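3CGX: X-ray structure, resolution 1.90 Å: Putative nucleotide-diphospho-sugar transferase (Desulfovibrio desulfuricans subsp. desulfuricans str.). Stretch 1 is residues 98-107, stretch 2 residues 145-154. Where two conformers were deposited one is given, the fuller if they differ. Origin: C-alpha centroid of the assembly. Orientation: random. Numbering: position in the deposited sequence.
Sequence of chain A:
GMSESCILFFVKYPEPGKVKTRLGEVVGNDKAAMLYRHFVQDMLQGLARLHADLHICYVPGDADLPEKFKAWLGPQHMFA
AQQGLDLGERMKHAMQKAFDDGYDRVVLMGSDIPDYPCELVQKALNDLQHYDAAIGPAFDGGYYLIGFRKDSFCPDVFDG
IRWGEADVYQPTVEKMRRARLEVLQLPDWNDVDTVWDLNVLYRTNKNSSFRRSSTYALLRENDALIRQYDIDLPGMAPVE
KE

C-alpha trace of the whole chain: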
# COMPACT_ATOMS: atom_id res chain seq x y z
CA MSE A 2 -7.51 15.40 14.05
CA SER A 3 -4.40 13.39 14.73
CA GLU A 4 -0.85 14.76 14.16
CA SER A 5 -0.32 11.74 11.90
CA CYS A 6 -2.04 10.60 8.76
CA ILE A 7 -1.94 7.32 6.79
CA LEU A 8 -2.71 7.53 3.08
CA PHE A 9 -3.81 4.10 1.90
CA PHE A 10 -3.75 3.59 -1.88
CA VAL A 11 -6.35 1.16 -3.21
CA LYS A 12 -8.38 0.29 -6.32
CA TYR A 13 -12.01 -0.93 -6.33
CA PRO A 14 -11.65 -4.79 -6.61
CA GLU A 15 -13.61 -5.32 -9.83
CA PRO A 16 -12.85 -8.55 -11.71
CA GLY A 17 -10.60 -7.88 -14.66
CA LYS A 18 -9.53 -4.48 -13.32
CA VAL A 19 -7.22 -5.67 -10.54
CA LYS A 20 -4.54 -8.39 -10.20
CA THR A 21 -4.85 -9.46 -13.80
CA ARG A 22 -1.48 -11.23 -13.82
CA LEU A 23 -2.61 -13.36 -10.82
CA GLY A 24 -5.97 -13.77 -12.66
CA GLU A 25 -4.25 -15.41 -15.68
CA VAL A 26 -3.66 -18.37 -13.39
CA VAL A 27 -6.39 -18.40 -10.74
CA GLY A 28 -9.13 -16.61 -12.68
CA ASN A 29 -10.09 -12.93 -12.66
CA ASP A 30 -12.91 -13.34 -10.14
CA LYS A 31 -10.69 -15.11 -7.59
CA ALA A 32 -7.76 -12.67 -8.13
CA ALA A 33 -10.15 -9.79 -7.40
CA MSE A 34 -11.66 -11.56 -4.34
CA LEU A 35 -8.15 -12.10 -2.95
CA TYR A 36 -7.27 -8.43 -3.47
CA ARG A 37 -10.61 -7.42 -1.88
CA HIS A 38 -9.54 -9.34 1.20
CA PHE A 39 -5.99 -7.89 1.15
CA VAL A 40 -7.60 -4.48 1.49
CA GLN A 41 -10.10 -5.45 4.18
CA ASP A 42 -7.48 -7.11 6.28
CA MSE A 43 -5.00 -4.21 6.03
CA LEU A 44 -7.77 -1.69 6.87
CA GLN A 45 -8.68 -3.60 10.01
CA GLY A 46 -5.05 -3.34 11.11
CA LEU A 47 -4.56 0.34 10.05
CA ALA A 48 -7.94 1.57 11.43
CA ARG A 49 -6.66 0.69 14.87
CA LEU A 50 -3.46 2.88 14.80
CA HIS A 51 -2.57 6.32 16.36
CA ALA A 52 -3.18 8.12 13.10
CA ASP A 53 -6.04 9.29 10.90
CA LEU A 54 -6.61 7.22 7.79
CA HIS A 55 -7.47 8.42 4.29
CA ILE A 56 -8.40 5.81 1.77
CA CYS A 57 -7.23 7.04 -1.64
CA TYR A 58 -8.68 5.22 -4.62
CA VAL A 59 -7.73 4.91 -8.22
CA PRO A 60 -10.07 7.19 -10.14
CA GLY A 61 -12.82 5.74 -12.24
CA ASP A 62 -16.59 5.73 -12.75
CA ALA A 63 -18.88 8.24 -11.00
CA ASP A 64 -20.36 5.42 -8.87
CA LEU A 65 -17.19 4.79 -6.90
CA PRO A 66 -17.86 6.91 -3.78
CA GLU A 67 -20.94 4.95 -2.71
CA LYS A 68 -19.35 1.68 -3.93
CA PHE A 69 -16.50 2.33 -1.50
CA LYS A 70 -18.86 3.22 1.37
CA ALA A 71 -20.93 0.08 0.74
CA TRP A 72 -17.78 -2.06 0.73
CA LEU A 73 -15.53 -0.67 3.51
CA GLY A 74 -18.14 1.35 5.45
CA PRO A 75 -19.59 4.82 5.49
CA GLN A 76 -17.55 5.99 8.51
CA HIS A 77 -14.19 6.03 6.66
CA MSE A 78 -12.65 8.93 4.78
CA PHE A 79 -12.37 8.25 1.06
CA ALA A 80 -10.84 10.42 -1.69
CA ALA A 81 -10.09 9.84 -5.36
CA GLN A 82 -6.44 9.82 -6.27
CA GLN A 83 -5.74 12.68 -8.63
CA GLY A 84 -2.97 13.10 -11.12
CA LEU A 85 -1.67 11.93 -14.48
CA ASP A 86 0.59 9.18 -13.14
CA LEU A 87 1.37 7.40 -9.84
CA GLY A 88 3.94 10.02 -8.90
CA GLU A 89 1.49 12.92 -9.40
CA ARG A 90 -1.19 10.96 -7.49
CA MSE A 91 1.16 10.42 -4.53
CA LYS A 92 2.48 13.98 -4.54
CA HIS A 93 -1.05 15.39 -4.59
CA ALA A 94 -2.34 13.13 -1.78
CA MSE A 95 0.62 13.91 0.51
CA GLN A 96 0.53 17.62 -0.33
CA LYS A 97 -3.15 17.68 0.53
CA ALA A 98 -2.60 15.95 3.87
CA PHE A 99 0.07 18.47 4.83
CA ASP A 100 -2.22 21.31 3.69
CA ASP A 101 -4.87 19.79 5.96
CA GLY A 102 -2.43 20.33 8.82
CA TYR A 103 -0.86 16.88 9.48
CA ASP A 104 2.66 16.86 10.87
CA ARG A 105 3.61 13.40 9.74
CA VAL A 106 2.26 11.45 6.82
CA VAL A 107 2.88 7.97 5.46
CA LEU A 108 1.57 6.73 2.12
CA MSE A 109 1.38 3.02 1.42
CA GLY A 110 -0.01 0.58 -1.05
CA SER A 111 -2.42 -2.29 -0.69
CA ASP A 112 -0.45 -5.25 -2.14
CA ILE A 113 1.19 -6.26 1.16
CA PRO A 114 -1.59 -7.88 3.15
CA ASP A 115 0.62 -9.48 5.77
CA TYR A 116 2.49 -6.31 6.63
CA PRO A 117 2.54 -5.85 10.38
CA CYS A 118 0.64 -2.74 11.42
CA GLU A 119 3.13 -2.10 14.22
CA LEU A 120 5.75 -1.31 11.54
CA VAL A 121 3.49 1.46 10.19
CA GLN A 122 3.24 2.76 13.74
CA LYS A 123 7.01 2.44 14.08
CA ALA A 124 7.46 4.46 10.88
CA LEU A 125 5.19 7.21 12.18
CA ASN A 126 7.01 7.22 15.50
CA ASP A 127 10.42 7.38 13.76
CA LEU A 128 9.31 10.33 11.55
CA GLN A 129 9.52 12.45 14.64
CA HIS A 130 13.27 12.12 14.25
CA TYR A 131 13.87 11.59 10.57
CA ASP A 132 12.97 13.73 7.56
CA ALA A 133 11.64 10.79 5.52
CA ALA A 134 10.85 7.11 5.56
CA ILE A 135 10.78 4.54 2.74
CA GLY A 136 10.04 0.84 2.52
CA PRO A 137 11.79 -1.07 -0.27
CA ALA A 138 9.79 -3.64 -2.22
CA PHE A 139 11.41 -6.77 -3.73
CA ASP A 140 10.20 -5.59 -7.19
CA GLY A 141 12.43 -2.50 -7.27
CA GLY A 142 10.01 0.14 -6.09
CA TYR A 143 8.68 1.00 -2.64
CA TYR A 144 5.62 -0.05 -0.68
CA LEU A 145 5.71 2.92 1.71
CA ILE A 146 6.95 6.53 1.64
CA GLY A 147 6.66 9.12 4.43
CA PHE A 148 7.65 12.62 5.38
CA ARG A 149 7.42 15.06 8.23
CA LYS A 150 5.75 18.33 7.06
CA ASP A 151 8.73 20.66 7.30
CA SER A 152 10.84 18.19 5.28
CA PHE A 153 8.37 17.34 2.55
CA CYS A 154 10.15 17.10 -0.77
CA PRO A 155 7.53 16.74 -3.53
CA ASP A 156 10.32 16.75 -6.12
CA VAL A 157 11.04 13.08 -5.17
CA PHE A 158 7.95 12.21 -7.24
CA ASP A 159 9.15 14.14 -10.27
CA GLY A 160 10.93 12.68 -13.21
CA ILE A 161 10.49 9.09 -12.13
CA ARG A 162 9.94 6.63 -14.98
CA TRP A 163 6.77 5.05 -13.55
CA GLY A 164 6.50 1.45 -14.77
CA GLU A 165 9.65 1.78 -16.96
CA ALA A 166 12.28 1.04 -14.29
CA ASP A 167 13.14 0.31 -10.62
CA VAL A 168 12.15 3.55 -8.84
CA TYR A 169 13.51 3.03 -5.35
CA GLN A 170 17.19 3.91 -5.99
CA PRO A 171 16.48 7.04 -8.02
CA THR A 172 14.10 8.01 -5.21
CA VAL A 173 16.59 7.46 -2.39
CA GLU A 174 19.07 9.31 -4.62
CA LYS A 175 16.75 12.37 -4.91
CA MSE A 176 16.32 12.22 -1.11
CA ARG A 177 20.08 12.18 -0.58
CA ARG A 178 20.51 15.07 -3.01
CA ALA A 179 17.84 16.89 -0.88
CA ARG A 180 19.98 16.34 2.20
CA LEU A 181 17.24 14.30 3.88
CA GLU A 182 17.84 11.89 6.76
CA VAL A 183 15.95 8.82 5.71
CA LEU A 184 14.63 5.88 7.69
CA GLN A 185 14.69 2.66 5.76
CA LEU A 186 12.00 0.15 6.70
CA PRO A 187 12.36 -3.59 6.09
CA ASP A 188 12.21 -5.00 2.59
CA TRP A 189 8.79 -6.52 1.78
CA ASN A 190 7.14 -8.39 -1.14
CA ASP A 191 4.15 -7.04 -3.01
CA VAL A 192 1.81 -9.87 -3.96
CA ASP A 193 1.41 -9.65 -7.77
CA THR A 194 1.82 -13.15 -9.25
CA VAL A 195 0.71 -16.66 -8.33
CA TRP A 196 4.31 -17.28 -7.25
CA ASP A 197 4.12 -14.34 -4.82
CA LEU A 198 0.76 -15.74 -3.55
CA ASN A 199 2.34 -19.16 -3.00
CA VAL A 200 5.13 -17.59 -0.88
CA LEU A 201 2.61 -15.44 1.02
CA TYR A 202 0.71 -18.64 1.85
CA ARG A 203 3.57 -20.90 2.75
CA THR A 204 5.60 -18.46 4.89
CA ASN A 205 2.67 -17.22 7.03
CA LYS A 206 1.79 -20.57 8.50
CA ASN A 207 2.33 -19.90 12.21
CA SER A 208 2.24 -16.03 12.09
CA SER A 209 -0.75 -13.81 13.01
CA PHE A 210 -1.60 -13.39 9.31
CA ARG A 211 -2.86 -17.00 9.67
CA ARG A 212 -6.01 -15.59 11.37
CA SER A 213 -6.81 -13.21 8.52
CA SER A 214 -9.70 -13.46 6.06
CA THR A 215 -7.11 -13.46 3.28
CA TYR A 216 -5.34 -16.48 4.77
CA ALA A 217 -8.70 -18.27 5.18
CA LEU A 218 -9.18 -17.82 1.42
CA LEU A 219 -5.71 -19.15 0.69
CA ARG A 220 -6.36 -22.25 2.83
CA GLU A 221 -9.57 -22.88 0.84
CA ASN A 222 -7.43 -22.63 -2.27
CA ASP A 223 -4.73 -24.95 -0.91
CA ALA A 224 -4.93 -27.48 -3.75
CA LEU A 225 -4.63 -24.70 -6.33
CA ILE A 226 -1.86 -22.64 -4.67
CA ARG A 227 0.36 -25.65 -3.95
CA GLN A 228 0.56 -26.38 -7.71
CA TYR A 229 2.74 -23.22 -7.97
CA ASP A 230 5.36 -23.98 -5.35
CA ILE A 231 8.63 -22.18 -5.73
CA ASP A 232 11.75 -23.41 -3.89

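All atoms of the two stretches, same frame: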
# COMPACT_ATOMS: atom_id res chain seq x y z
N ALA A 98 -2.61 16.33 2.45
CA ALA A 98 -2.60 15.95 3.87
C ALA A 98 -1.83 16.98 4.69
O ALA A 98 -2.27 17.39 5.77
CB ALA A 98 -2.05 14.51 4.07
N PHE A 99 -0.73 17.46 4.15
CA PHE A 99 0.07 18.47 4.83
C PHE A 99 -0.71 19.77 4.85
O PHE A 99 -0.69 20.49 5.84
CB PHE A 99 1.45 18.65 4.17
CG PHE A 99 2.40 17.51 4.46
CD1 PHE A 99 2.61 17.09 5.77
CD2 PHE A 99 3.07 16.88 3.45
CE1 PHE A 99 3.46 16.08 6.04
CE2 PHE A 99 3.92 15.83 3.73
CZ PHE A 99 4.11 15.43 5.02
N ASP A 100 -1.36 20.10 3.75
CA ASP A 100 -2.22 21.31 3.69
C ASP A 100 -3.33 21.23 4.73
O ASP A 100 -3.76 22.23 5.28
CB ASP A 100 -2.87 21.47 2.32
CG ASP A 100 -1.89 21.87 1.25
OD1 ASP A 100 -0.72 22.19 1.56
OD2 ASP A 100 -2.32 21.87 0.07
N ASP A 101 -3.81 20.03 4.98
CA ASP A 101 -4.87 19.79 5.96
C ASP A 101 -4.33 19.99 7.37
O ASP A 101 -5.10 20.06 8.32
CB ASP A 101 -5.45 18.37 5.89
CG ASP A 101 -6.29 18.10 4.63
OD1 ASP A 101 -6.59 19.06 3.89
OD2 ASP A 101 -6.60 16.89 4.40
N GLY A 102 -3.02 20.06 7.51
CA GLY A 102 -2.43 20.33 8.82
C GLY A 102 -1.72 19.17 9.51
O GLY A 102 -1.30 19.31 10.65
N TYR A 103 -1.59 18.01 8.86
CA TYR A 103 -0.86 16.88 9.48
C TYR A 103 0.62 17.19 9.58
O TYR A 103 1.18 17.88 8.73
CB TYR A 103 -1.10 15.55 8.73
CG TYR A 103 -2.51 15.08 8.86
CD1 TYR A 103 -2.94 14.48 10.04
CD2 TYR A 103 -3.44 15.25 7.84
CE1 TYR A 103 -4.23 14.03 10.19
CE2 TYR A 103 -4.78 14.81 8.00
CZ TYR A 103 -5.15 14.20 9.18
OH TYR A 103 -6.44 13.73 9.40
N ASP A 104 1.24 16.70 10.64
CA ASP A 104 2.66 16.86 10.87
C ASP A 104 3.48 15.76 10.22
O ASP A 104 4.63 15.97 9.81
CB ASP A 104 2.97 16.83 12.36
CG ASP A 104 4.48 16.97 12.65
OD1 ASP A 104 5.08 17.98 12.19
OD2 ASP A 104 5.07 16.08 13.33
N ARG A 105 2.93 14.57 10.24
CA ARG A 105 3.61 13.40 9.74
C ARG A 105 2.64 12.57 8.94
O ARG A 105 1.54 12.27 9.39
CB ARG A 105 4.13 12.54 10.90
CG ARG A 105 5.30 13.16 11.72
CD ARG A 105 5.53 12.32 12.95
NE ARG A 105 4.60 12.68 14.01
CZ ARG A 105 4.08 11.86 14.89
NH1 ARG A 105 4.38 10.57 14.87
NH2 ARG A 105 3.24 12.33 15.81
N VAL A 106 3.08 12.17 7.75
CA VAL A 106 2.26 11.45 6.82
C VAL A 106 3.00 10.30 6.18
O VAL A 106 4.11 10.45 5.73
CB VAL A 106 1.75 12.41 5.69
CG1 VAL A 106 0.88 11.66 4.69
CG2 VAL A 106 1.00 13.60 6.28
N VAL A 107 2.36 9.13 6.19
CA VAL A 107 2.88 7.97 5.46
C VAL A 107 1.87 7.55 4.39
O VAL A 107 0.65 7.58 4.60
CB VAL A 107 3.30 6.75 6.39
CG1 VAL A 107 4.40 7.18 7.42
CG2 VAL A 107 2.14 6.20 7.07
N LEU A 145 6.04 1.81 0.81
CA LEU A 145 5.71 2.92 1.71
C LEU A 145 6.68 4.10 1.53
O LEU A 145 7.88 3.91 1.31
CB LEU A 145 5.69 2.46 3.18
CG LEU A 145 5.36 3.45 4.32
CD1 LEU A 145 4.69 2.71 5.53
CD2 LEU A 145 6.60 4.32 4.77
N ILE A 146 6.14 5.30 1.59
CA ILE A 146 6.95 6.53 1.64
C ILE A 146 6.32 7.49 2.66
O ILE A 146 5.10 7.60 2.73
CB ILE A 146 7.11 7.19 0.24
CG1 ILE A 146 8.15 8.31 0.33
CG2 ILE A 146 5.72 7.59 -0.40
CD1 ILE A 146 8.69 8.71 -1.05
N GLY A 147 7.13 8.15 3.45
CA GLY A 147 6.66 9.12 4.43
C GLY A 147 7.56 10.30 4.62
O GLY A 147 8.75 10.23 4.37
N PHE A 148 6.96 11.39 5.07
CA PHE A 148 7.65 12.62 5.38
C PHE A 148 7.08 13.34 6.57
O PHE A 148 5.93 13.16 6.94
CB PHE A 148 7.51 13.65 4.22
CG PHE A 148 8.24 13.28 2.97
CD1 PHE A 148 9.57 13.65 2.79
CD2 PHE A 148 7.60 12.60 1.96
CE1 PHE A 148 10.23 13.32 1.60
CE2 PHE A 148 8.27 12.25 0.78
CZ PHE A 148 9.57 12.61 0.60
N ARG A 149 7.92 14.11 7.24
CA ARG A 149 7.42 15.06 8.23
C ARG A 149 7.21 16.39 7.45
O ARG A 149 7.92 16.67 6.48
CB ARG A 149 8.33 15.17 9.47
CG ARG A 149 9.84 15.36 9.25
CD ARG A 149 10.49 15.64 10.64
NE ARG A 149 11.87 16.12 10.55
N LYS A 150 6.22 17.19 7.86
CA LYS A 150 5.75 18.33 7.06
C LYS A 150 6.86 19.28 6.64
O LYS A 150 6.92 19.73 5.51
CB LYS A 150 4.65 19.13 7.78
CG LYS A 150 4.15 20.36 6.98
CD LYS A 150 2.73 20.81 7.43
CE LYS A 150 2.27 22.09 6.68
NZ LYS A 150 0.84 22.50 7.01
N ASP A 151 7.73 19.63 7.58
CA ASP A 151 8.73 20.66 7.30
C ASP A 151 9.82 20.15 6.36
O ASP A 151 10.55 20.93 5.76
CB ASP A 151 9.28 21.23 8.61
CG ASP A 151 8.23 22.01 9.39
OD1 ASP A 151 7.45 22.76 8.76
OD2 ASP A 151 8.20 21.88 10.63
N SER A 152 9.82 18.84 6.13
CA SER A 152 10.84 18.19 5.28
C SER A 152 10.28 17.67 3.95
O SER A 152 10.99 17.04 3.14
CB SER A 152 11.43 16.97 6.01
OG SER A 152 12.30 17.36 7.05
N PHE A 153 9.00 17.89 3.73
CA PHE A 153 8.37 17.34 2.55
C PHE A 153 9.08 17.84 1.30
O PHE A 153 9.24 19.03 1.09
CB PHE A 153 6.89 17.69 2.51
CG PHE A 153 6.18 17.15 1.32
CD1 PHE A 153 6.45 15.88 0.86
CD2 PHE A 153 5.24 17.91 0.65
CE1 PHE A 153 5.78 15.36 -0.24
CE2 PHE A 153 4.58 17.39 -0.43
CZ PHE A 153 4.85 16.12 -0.88
N CYS A 154 9.43 16.87 0.47
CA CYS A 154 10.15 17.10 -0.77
C CYS A 154 9.34 16.53 -1.93
O CYS A 154 9.56 15.39 -2.34
CB CYS A 154 11.51 16.41 -0.67
SG CYS A 154 12.57 16.68 -2.07

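Two short strands, 105-107 and 145-149, run antiparallel at 172°, and their backbones do most of the polar bookkeeping. Val106 and Phe148 form the hydrogen-bonded pair: Val106 N donates to Phe148 O and Phe148 N donates to Val106 O, each at 3.1 Å, so both residues spend their amide and carbonyl on each other. The ladder is extended past the strand end by Lys150 N, which donates to Asp104 O at 2.8 Å. That same oxygen also receives a CA-H contact from Arg149 CA at 3.3 Å. At the other end, Val107 CA lies 3.5 Å from Ile146 O in a second contact of this kind.

Where the chains come closest, the register calls for glycine. Gly147 pairs with Val107 at a CA-CA distance of 4.1 Å, and a CB on Gly147 would sit 2.9 Å from Val107 CG1, a clash, and 3.1 Å from Val106 O. The absent side chain leaves room for the valine, whose CB lies 4.4 Å from Leu145 CD1.

Beyond the strands, Phe99 and Lys150 carry the largest share of the 519 Å² buried. Phe99 (chi1 m) points its side chain toward the second stretch. Its CZ meets Phe148 CB at 3.9 Å, while Phe148 O lies at the ring edge, 3.5 Å from CZ, without giving up its bond from Val106 N. Phe99 CE2 lies over one face of the Phe153 ring, 3.6 Å from Phe153 CG; the two rings are oblique, their planes at 44°.

Lys150 serves both chemistries. Its fully extended side chain, all four chi angles t, packs its CB 3.5 Å from Phe99 CD1 and carries NZ to Phe99 O, to which it donates at 2.8 Å. That carbonyl also accepts from Gly102 N at 2.9 Å, so the lysine joins a helix end that is already closing itself: Tyr103 N donates to Ala98 O at 3.2 Å, completing a Schellman motif. Gly102 fits the turn because, at its phi of 108°, a CB would jam against the preceding carbonyl. The account is not perfectly balanced, for Tyr103 O is buried with no partner in the model, its closest approach across the contact being the aliphatic Lys150 CD at 3.6 Å.

The second stretch also braces its own turn, with Ser152 N donating to Arg149 O at 2.9 Å and Phe153 N to Lys150 O at 3.3 Å. In the first, Arg105 NE makes a weak salt-bridging hydrogen bond to Asp104 OD2 at 3.5 Å, and its NH1 and NH2 are satisfied elsewhere in the structure.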